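Local coordinates for protein RIF2 (Saccharomyces cerevisiae, PDB 4BJ1) that takes part in transcriptional silencing and in the regulation of telomere length, and interacts with RIF1 and with the C-terminus of RAP1, at residues Q19-N24 with K231-F236; H57-A62 with H275-L280. One frame throughout, in Å; residues are numbered along the deposited sequence.

Overall arrangement
Both contacts join the N-terminal half of the chain to the part assigned to the AAA+ lid: contact 1 brings helix 10-26 against 231-236, where helix 223-233 gives way to loop, and contact 2 sets the start of helix 58-74 against helix 276-290. Their centres lie 13 Å apart, and the segments alternate along the sequence. The two interfaces pack against each other on the lid side, with Met233 CE 3.7 Å from Phe277 O and an apolar touch of Ile234 CG2 on Leu280 CD2 at 3.9 Å. Tyr25, from helix 10-26, also reaches contact 2, where it meets His59 and Thr278. Residues of both 19-24 and contact 2 also reach the second subunit, so the junction lies near the interface between the two copies.

Contact 1: Q19-N24 with K231-F236; sequences QELGTN and KKMIKF
The side-chain amide nitrogen, ND2, of Asn24 serves two backbone carbonyls of the opposing segment. Its bond from ND2 to Met233 O is short and nearly straight (2.7 Å, 168° at the hydrogen), and this oxygen lies close to the amide plane, although ND2 itself stands above the carbonyl plane of Met233. The second bond, ND2 to Lys235 O, is longer at 3.3 Å and more bent. A chi1 of -73° places CG of Asn24 anti to the carbonyl carbon, turned toward the 231-236 segment, and chi2 (-6°) sets the rotation of the amide. An alanine here would probably leave the Met233 and Lys235 carbonyls without this shared donor and make the turn between them less firmly held.

One helical turn earlier, Glu20 extends past Phe236 in the opposite sense to the phenyl side chain, bringing OE1 to 3.3 Å from Phe236 CB. That same oxygen accepts a hydrogen bond from Thr237 N and a weak one from Phe238 N.

Apolar contacts fill in beside these polar groups. Leu21 CB sits 4.0 Å from Phe236 CE1, while its CD1 branch reaches Met233 CE at 3.9 Å and Ile234 CG2 at 4.0 Å. Tyr248 stacks on the Phe236 ring. The two carbonyl bonds of Asn24 thus read the path of the lid backbone, while Leu21, Met233 and Phe236 supply much of the buried surface.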
ATOM      1  N   GLN A  19      -3.877   3.181   2.556  1.00 57.03           N
ATOM      2  CA  GLN A  19      -2.956   2.235   1.922  1.00 53.91           C
ATOM      3  C   GLN A  19      -3.654   0.918   1.562  1.00 57.68           C
ATOM      4  O   GLN A  19      -3.467   0.458   0.440  1.00 57.73           O
ATOM      5  CB  GLN A  19      -1.779   1.962   2.824  1.00 54.81           C
ATOM      6  CG  GLN A  19      -0.652   1.225   2.141  1.00 50.82           C
ATOM      7  CD  GLN A  19       0.041   0.362   3.141  1.00 69.98           C
ATOM      8  OE1 GLN A  19      -0.584  -0.209   4.034  1.00 62.98           O
ATOM      9  NE2 GLN A  19       1.347   0.267   3.042  1.00 66.14           N
ATOM     10  N   GLU A  20      -4.505   0.349   2.463  1.00 53.54           N
ATOM     11  CA  GLU A  20      -5.174  -0.906   2.138  1.00 52.87           C
ATOM     12  C   GLU A  20      -6.176  -0.767   1.034  1.00 62.18           C
ATOM     13  O   GLU A  20      -6.234  -1.649   0.188  1.00 63.16           O
ATOM     14  CB  GLU A  20      -5.790  -1.619   3.339  1.00 54.43           C
ATOM     15  CG  GLU A  20      -5.908  -3.106   3.022  1.00 60.59           C
ATOM     16  CD  GLU A  20      -6.301  -4.110   4.085  1.00 75.69           C
ATOM     17  OE1 GLU A  20      -6.472  -3.702   5.252  1.00 67.69           O
ATOM     18  OE2 GLU A  20      -6.463  -5.305   3.743  1.00 74.68           O
ATOM     19  N   LEU A  21      -6.956   0.334   1.011  1.00 61.09           N
ATOM     20  CA  LEU A  21      -7.942   0.582  -0.042  1.00 60.85           C
ATOM     21  C   LEU A  21      -7.177   0.667  -1.382  1.00 63.42           C
ATOM     22  O   LEU A  21      -7.561  -0.011  -2.338  1.00 62.15           O
ATOM     23  CB  LEU A  21      -8.768   1.845   0.293  1.00 61.44           C
ATOM     24  CG  LEU A  21     -10.010   2.174  -0.562  1.00 66.33           C
ATOM     25  CD1 LEU A  21     -11.111   1.097  -0.449  1.00 65.96           C
ATOM     26  CD2 LEU A  21     -10.582   3.504  -0.139  1.00 70.53           C
ATOM     27  N   GLY A  22      -6.019   1.347  -1.369  1.00 59.57           N
ATOM     28  CA  GLY A  22      -5.119   1.422  -2.513  1.00 58.76           C
ATOM     29  C   GLY A  22      -4.716   0.042  -2.997  1.00 63.26           C
ATOM     30  O   GLY A  22      -4.962  -0.319  -4.149  1.00 64.44           O
ATOM     31  N   THR A  23      -4.177  -0.765  -2.092  1.00 59.55           N
ATOM     32  CA  THR A  23      -3.778  -2.161  -2.307  1.00 59.05           C
ATOM     33  C   THR A  23      -4.927  -3.043  -2.806  1.00 66.19           C
ATOM     34  O   THR A  23      -4.739  -3.789  -3.769  1.00 68.98           O
ATOM     35  CB  THR A  23      -3.151  -2.685  -1.016  1.00 52.30           C
ATOM     36  OG1 THR A  23      -1.974  -1.923  -0.791  1.00 60.85           O
ATOM     37  CG2 THR A  23      -2.796  -4.140  -1.077  1.00 33.98           C
ATOM     38  N   ASN A  24      -6.094  -2.959  -2.151  1.00 62.30           N
ATOM     39  CA  ASN A  24      -7.302  -3.703  -2.493  1.00 63.47           C
ATOM     40  C   ASN A  24      -7.721  -3.451  -3.918  1.00 67.15           C
ATOM     41  O   ASN A  24      -7.938  -4.415  -4.627  1.00 68.15           O
ATOM     42  CB  ASN A  24      -8.452  -3.396  -1.525  1.00 65.73           C
ATOM     43  CG  ASN A  24      -8.287  -4.008  -0.162  1.00 82.30           C
ATOM     44  OD1 ASN A  24      -7.372  -4.783   0.103  1.00 75.10           O
ATOM     45  ND2 ASN A  24      -9.166  -3.667   0.742  1.00 79.18           N
ATOM     46  N   LYS A 231     -17.229  -5.412  -2.157  1.00 70.79           N
ATOM     47  CA  LYS A 231     -17.372  -5.478  -0.708  1.00 70.15           C
ATOM     48  C   LYS A 231     -16.002  -5.784  -0.107  1.00 72.43           C
ATOM     49  O   LYS A 231     -15.599  -5.104   0.831  1.00 71.20           O
ATOM     50  CB  LYS A 231     -18.391  -6.550  -0.312  1.00 75.97           C
ATOM     51  CG  LYS A 231     -19.837  -6.201  -0.680  1.00 94.01           C
ATOM     52  CD  LYS A 231     -20.753  -7.426  -0.617  1.00102.29           C
ATOM     53  CE  LYS A 231     -22.075  -7.249  -1.327  1.00 98.52           C
ATOM     54  NZ  LYS A 231     -22.627  -8.560  -1.772  1.00102.07           N
ATOM     55  N   LYS A 232     -15.240  -6.738  -0.709  1.00 68.33           N
ATOM     56  CA  LYS A 232     -13.884  -7.090  -0.253  1.00 66.06           C
ATOM     57  C   LYS A 232     -12.971  -5.875  -0.242  1.00 68.99           C
ATOM     58  O   LYS A 232     -12.180  -5.703   0.696  1.00 68.81           O
ATOM     59  CB  LYS A 232     -13.270  -8.222  -1.093  1.00 66.89           C
ATOM     60  CG  LYS A 232     -13.853  -9.577  -0.756  1.00 81.59           C
ATOM     61  CD  LYS A 232     -13.129 -10.722  -1.425  1.00 96.87           C
ATOM     62  CE  LYS A 232     -13.896 -12.012  -1.230  1.00116.41           C
ATOM     63  NZ  LYS A 232     -13.337 -13.124  -2.043  1.00128.09           N
ATOM     64  N   MET A 233     -13.131  -5.008  -1.266  1.00 64.95           N
ATOM     65  CA  MET A 233     -12.354  -3.792  -1.460  1.00 63.35           C
ATOM     66  C   MET A 233     -12.417  -2.850  -0.254  1.00 69.77           C
ATOM     67  O   MET A 233     -11.405  -2.226   0.066  1.00 69.83           O
ATOM     68  CB  MET A 233     -12.783  -3.074  -2.755  1.00 65.07           C
ATOM     69  CG  MET A 233     -11.750  -2.097  -3.276  1.00 67.43           C
ATOM     70  SD  MET A 233     -12.340  -1.164  -4.713  1.00 72.99           S
ATOM     71  CE  MET A 233     -12.322   0.377  -4.055  1.00 69.67           C
ATOM     72  N   ILE A 234     -13.589  -2.744   0.410  1.00 66.58           N
ATOM     73  CA  ILE A 234     -13.750  -1.828   1.536  1.00 65.59           C
ATOM     74  C   ILE A 234     -13.674  -2.562   2.908  1.00 73.76           C
ATOM     75  O   ILE A 234     -13.966  -1.975   3.949  1.00 73.57           O
ATOM     76  CB  ILE A 234     -15.001  -0.953   1.355  1.00 68.21           C
ATOM     77  CG1 ILE A 234     -16.296  -1.806   1.345  1.00 70.80           C
ATOM     78  CG2 ILE A 234     -14.841  -0.094   0.091  1.00 66.00           C
ATOM     79  CD1 ILE A 234     -17.631  -1.016   1.354  1.00 78.29           C
ATOM     80  N   LYS A 235     -13.224  -3.831   2.906  1.00 72.27           N
ATOM     81  CA  LYS A 235     -12.999  -4.587   4.138  1.00 73.11           C
ATOM     82  C   LYS A 235     -11.498  -4.519   4.364  1.00 75.28           C
ATOM     83  O   LYS A 235     -10.713  -4.762   3.426  1.00 74.38           O
ATOM     84  CB  LYS A 235     -13.462  -6.058   4.036  1.00 77.69           C
ATOM     85  CG  LYS A 235     -14.959  -6.275   3.780  1.00 97.32           C
ATOM     86  CD  LYS A 235     -15.895  -5.783   4.890  1.00109.90           C
ATOM     87  CE  LYS A 235     -17.305  -6.261   4.641  1.00128.68           C
ATOM     88  NZ  LYS A 235     -17.482  -7.707   4.979  1.00139.60           N
ATOM     89  N   PHE A 236     -11.102  -4.145   5.592  1.00 69.59           N
ATOM     90  CA  PHE A 236      -9.696  -4.014   5.927  1.00 67.38           C
ATOM     91  C   PHE A 236      -9.210  -5.126   6.839  1.00 72.51           C
ATOM     92  O   PHE A 236      -9.976  -5.663   7.650  1.00 74.24           O
ATOM     93  CB  PHE A 236      -9.390  -2.630   6.497  1.00 67.34           C
ATOM     94  CG  PHE A 236      -9.806  -1.467   5.622  1.00 66.25           C
ATOM     95  CD1 PHE A 236      -9.552  -1.478   4.250  1.00 67.49           C
ATOM     96  CD2 PHE A 236     -10.416  -0.343   6.173  1.00 66.59           C
ATOM     97  CE1 PHE A 236      -9.944  -0.403   3.442  1.00 66.66           C
ATOM     98  CE2 PHE A 236     -10.796   0.731   5.370  1.00 67.63           C
ATOM     99  CZ  PHE A 236     -10.559   0.693   4.010  1.00 65.26           C
TER

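Contact 2: H57-A62 with H275-L280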
ATOM      1  N   HIS A  57     -11.652  -2.104 -18.167  1.00 74.33           N
ATOM      2  CA  HIS A  57     -11.720  -1.188 -17.044  1.00 72.57           C
ATOM      3  C   HIS A  57     -10.391  -0.654 -16.630  1.00 74.94           C
ATOM      4  O   HIS A  57      -9.386  -1.360 -16.643  1.00 71.71           O
ATOM      5  CB  HIS A  57     -12.434  -1.862 -15.878  1.00 73.87           C
ATOM      6  CG  HIS A  57     -13.790  -2.360 -16.261  1.00 78.51           C
ATOM      7  ND1 HIS A  57     -14.870  -1.501 -16.375  1.00 80.68           N
ATOM      8  CD2 HIS A  57     -14.173  -3.599 -16.649  1.00 81.76           C
ATOM      9  CE1 HIS A  57     -15.884  -2.261 -16.744  1.00 81.93           C
ATOM     10  NE2 HIS A  57     -15.508  -3.528 -16.936  1.00 83.08           N
ATOM     11  N   ILE A  58     -10.393   0.608 -16.226  1.00 74.88           N
ATOM     12  CA  ILE A  58      -9.172   1.237 -15.758  1.00 75.08           C
ATOM     13  C   ILE A  58      -8.656   0.530 -14.492  1.00 76.79           C
ATOM     14  O   ILE A  58      -7.445   0.359 -14.354  1.00 75.96           O
ATOM     15  CB  ILE A  58      -9.309   2.774 -15.634  1.00 79.96           C
ATOM     16  CG1 ILE A  58      -7.937   3.424 -15.637  1.00 79.76           C
ATOM     17  CG2 ILE A  58     -10.185   3.218 -14.466  1.00 84.15           C
ATOM     18  CD1 ILE A  58      -7.241   3.057 -16.858  1.00 88.07           C
ATOM     19  N   HIS A  59      -9.592   0.022 -13.653  1.00 72.06           N
ATOM     20  CA  HIS A  59      -9.326  -0.768 -12.456  1.00 72.08           C
ATOM     21  C   HIS A  59      -8.459  -1.971 -12.784  1.00 75.93           C
ATOM     22  O   HIS A  59      -7.522  -2.265 -12.037  1.00 79.50           O
ATOM     23  CB  HIS A  59     -10.647  -1.240 -11.828  1.00 74.12           C
ATOM     24  CG  HIS A  59     -10.477  -2.329 -10.817  1.00 79.53           C
ATOM     25  ND1 HIS A  59     -11.034  -3.571 -11.003  1.00 82.29           N
ATOM     26  CD2 HIS A  59      -9.774  -2.339  -9.663  1.00 83.46           C
ATOM     27  CE1 HIS A  59     -10.675  -4.287  -9.953  1.00 84.10           C
ATOM     28  NE2 HIS A  59      -9.904  -3.590  -9.129  1.00 85.19           N
ATOM     29  N   GLN A  60      -8.791  -2.677 -13.878  1.00 69.21           N
ATOM     30  CA  GLN A  60      -8.114  -3.879 -14.348  1.00 69.16           C
ATOM     31  C   GLN A  60      -6.720  -3.555 -14.835  1.00 74.04           C
ATOM     32  O   GLN A  60      -5.781  -4.240 -14.454  1.00 75.26           O
ATOM     33  CB  GLN A  60      -8.903  -4.544 -15.482  1.00 70.71           C
ATOM     34  CG  GLN A  60     -10.304  -4.952 -15.093  1.00 80.54           C
ATOM     35  CD  GLN A  60     -11.018  -5.599 -16.232  1.00 90.11           C
ATOM     36  OE1 GLN A  60     -11.334  -4.964 -17.232  1.00 87.17           O
ATOM     37  NE2 GLN A  60     -11.304  -6.875 -16.090  1.00 85.76           N
ATOM     38  N   TYR A  61      -6.589  -2.531 -15.697  1.00 69.56           N
ATOM     39  CA  TYR A  61      -5.335  -2.045 -16.254  1.00 67.61           C
ATOM     40  C   TYR A  61      -4.350  -1.706 -15.131  1.00 73.30           C
ATOM     41  O   TYR A  61      -3.217  -2.211 -15.153  1.00 74.27           O
ATOM     42  CB  TYR A  61      -5.610  -0.813 -17.125  1.00 68.17           C
ATOM     43  CG  TYR A  61      -4.376  -0.148 -17.694  1.00 68.47           C
ATOM     44  CD1 TYR A  61      -3.322  -0.907 -18.218  1.00 68.88           C
ATOM     45  CD2 TYR A  61      -4.285   1.240 -17.774  1.00 69.52           C
ATOM     46  CE1 TYR A  61      -2.174  -0.300 -18.716  1.00 67.96           C
ATOM     47  CE2 TYR A  61      -3.168   1.857 -18.328  1.00 70.80           C
ATOM     48  CZ  TYR A  61      -2.108   1.083 -18.784  1.00 78.27           C
ATOM     49  OH  TYR A  61      -0.987   1.692 -19.279  1.00 82.17           O
ATOM     50  N   ALA A  62      -4.793  -0.893 -14.124  1.00 68.80           N
ATOM     51  CA  ALA A  62      -3.980  -0.508 -12.966  1.00 68.28           C
ATOM     52  C   ALA A  62      -3.476  -1.770 -12.215  1.00 76.26           C
ATOM     53  O   ALA A  62      -2.294  -1.847 -11.859  1.00 77.67           O
ATOM     54  CB  ALA A  62      -4.772   0.404 -12.048  1.00 70.07           C
ATOM     55  N   HIS A 275     -18.169   1.469 -14.428  1.00 80.56           N
ATOM     56  CA  HIS A 275     -16.857   1.308 -13.802  1.00 77.58           C
ATOM     57  C   HIS A 275     -17.030   1.322 -12.277  1.00 81.94           C
ATOM     58  O   HIS A 275     -16.705   2.335 -11.643  1.00 81.89           O
ATOM     59  CB  HIS A 275     -15.899   2.406 -14.309  1.00 77.01           C
ATOM     60  CG  HIS A 275     -15.652   2.362 -15.794  1.00 81.54           C
ATOM     61  ND1 HIS A 275     -14.651   1.571 -16.341  1.00 82.25           N
ATOM     62  CD2 HIS A 275     -16.264   3.040 -16.792  1.00 85.27           C
ATOM     63  CE1 HIS A 275     -14.706   1.777 -17.644  1.00 83.65           C
ATOM     64  NE2 HIS A 275     -15.650   2.664 -17.963  1.00 85.90           N
ATOM     65  N   PRO A 276     -17.607   0.244 -11.672  1.00 77.71           N
ATOM     66  CA  PRO A 276     -17.914   0.287 -10.226  1.00 76.10           C
ATOM     67  C   PRO A 276     -16.743   0.404  -9.269  1.00 77.52           C
ATOM     68  O   PRO A 276     -16.908   1.044  -8.235  1.00 76.92           O
ATOM     69  CB  PRO A 276     -18.682  -1.012  -9.972  1.00 79.28           C
ATOM     70  CG  PRO A 276     -18.294  -1.910 -11.089  1.00 84.67           C
ATOM     71  CD  PRO A 276     -18.105  -1.009 -12.276  1.00 80.71           C
ATOM     72  N   PHE A 277     -15.584  -0.214  -9.583  1.00 72.10           N
ATOM     73  CA  PHE A 277     -14.419  -0.210  -8.684  1.00 68.77           C
ATOM     74  C   PHE A 277     -13.855   1.192  -8.478  1.00 69.58           C
ATOM     75  O   PHE A 277     -13.614   1.596  -7.345  1.00 66.97           O
ATOM     76  CB  PHE A 277     -13.351  -1.218  -9.148  1.00 69.64           C
ATOM     77  CG  PHE A 277     -13.747  -2.651  -8.882  1.00 72.11           C
ATOM     78  CD1 PHE A 277     -14.529  -3.353  -9.786  1.00 76.89           C
ATOM     79  CD2 PHE A 277     -13.378  -3.284  -7.706  1.00 74.91           C
ATOM     80  CE1 PHE A 277     -14.918  -4.672  -9.528  1.00 79.32           C
ATOM     81  CE2 PHE A 277     -13.774  -4.603  -7.446  1.00 79.31           C
ATOM     82  CZ  PHE A 277     -14.530  -5.292  -8.368  1.00 78.68           C
ATOM     83  N   THR A 278     -13.753   1.948  -9.569  1.00 66.54           N
ATOM     84  CA  THR A 278     -13.279   3.323  -9.618  1.00 65.47           C
ATOM     85  C   THR A 278     -14.276   4.248  -8.931  1.00 69.40           C
ATOM     86  O   THR A 278     -13.849   5.049  -8.101  1.00 68.26           O
ATOM     87  CB  THR A 278     -13.017   3.698 -11.069  1.00 73.65           C
ATOM     88  OG1 THR A 278     -12.010   2.826 -11.588  1.00 71.31           O
ATOM     89  CG2 THR A 278     -12.601   5.137 -11.225  1.00 71.82           C
ATOM     90  N   TYR A 279     -15.600   4.124  -9.238  1.00 67.16           N
ATOM     91  CA  TYR A 279     -16.638   4.940  -8.594  1.00 67.50           C
ATOM     92  C   TYR A 279     -16.598   4.702  -7.064  1.00 70.51           C
ATOM     93  O   TYR A 279     -16.555   5.671  -6.305  1.00 71.11           O
ATOM     94  CB  TYR A 279     -18.038   4.710  -9.215  1.00 71.16           C
ATOM     95  CG  TYR A 279     -19.038   5.804  -8.893  1.00 74.49           C
ATOM     96  CD1 TYR A 279     -19.731   5.806  -7.688  1.00 77.85           C
ATOM     97  CD2 TYR A 279     -19.303   6.828  -9.796  1.00 76.42           C
ATOM     98  CE1 TYR A 279     -20.610   6.839  -7.355  1.00 81.70           C
ATOM     99  CE2 TYR A 279     -20.222   7.844  -9.498  1.00 78.93           C
ATOM    100  CZ  TYR A 279     -20.866   7.850  -8.264  1.00 87.12           C
ATOM    101  OH  TYR A 279     -21.726   8.855  -7.874  1.00 85.94           O
ATOM    102  N   LEU A 280     -16.488   3.434  -6.622  1.00 65.12           N
ATOM    103  CA  LEU A 280     -16.393   3.107  -5.196  1.00 64.10           C
ATOM    104  C   LEU A 280     -15.081   3.604  -4.552  1.00 69.09           C
ATOM    105  O   LEU A 280     -15.104   4.163  -3.447  1.00 69.82           O
ATOM    106  CB  LEU A 280     -16.586   1.601  -4.964  1.00 64.08           C
ATOM    107  CG  LEU A 280     -16.513   1.113  -3.530  1.00 67.07           C
ATOM    108  CD1 LEU A 280     -17.667   1.642  -2.704  1.00 67.22           C
ATOM    109  CD2 LEU A 280     -16.420  -0.380  -3.485  1.00 70.16           C
TER
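His59 and Phe277 form the close-packed part of this contact, an offset stack with ring centroids 4.1 Å apart and planes only 4° from parallel. Phe277 CG lies over the centre of the imidazole, whereas His59 CE1 falls toward the rim of the phenyl ring. Phe277 CB adds a CH-pi contact over the same imidazole, 3.7 Å from its centroid. A chi1 of 165° sets His59 CG anti to the backbone N, and Phe277 CB lies 3.5 Å from that CG; Tyr25 of helix 10-26 meets the imidazole edge-to-face. Tyr229, Leu230 and Met233 pack on Phe277 from helix 223-233.

The short segments of the two helices run almost perpendicular, with axes 9.6 Å apart. The parallel sheet has the 5-1-4-3-2 strand order of AAA+ proteins, and helix 58-74 follows its strand 48-53, as the helix after the P-loop does in AAA+ ATPases. The meeting with helix 276-290 thus joins the ASCE core to the lid, probably in a place equivalent to the nucleotide cleft of those relatives.

Packing is sparser alongside. Ile58 CG2 approaches Thr278 OG1 at 3.4 Å, and that hydroxyl is hydrogen-bonded to Tyr25 OH; Phe9 of the second subunit packs on Ile58. On this looser side the rings of the N-cap residues His57 and His275 meet obliquely, planes at 78° and centroids 5.0 Å apart, touching at little more than one pair of atoms, His57 ND1 and His275 ND1, 3.1 Å apart.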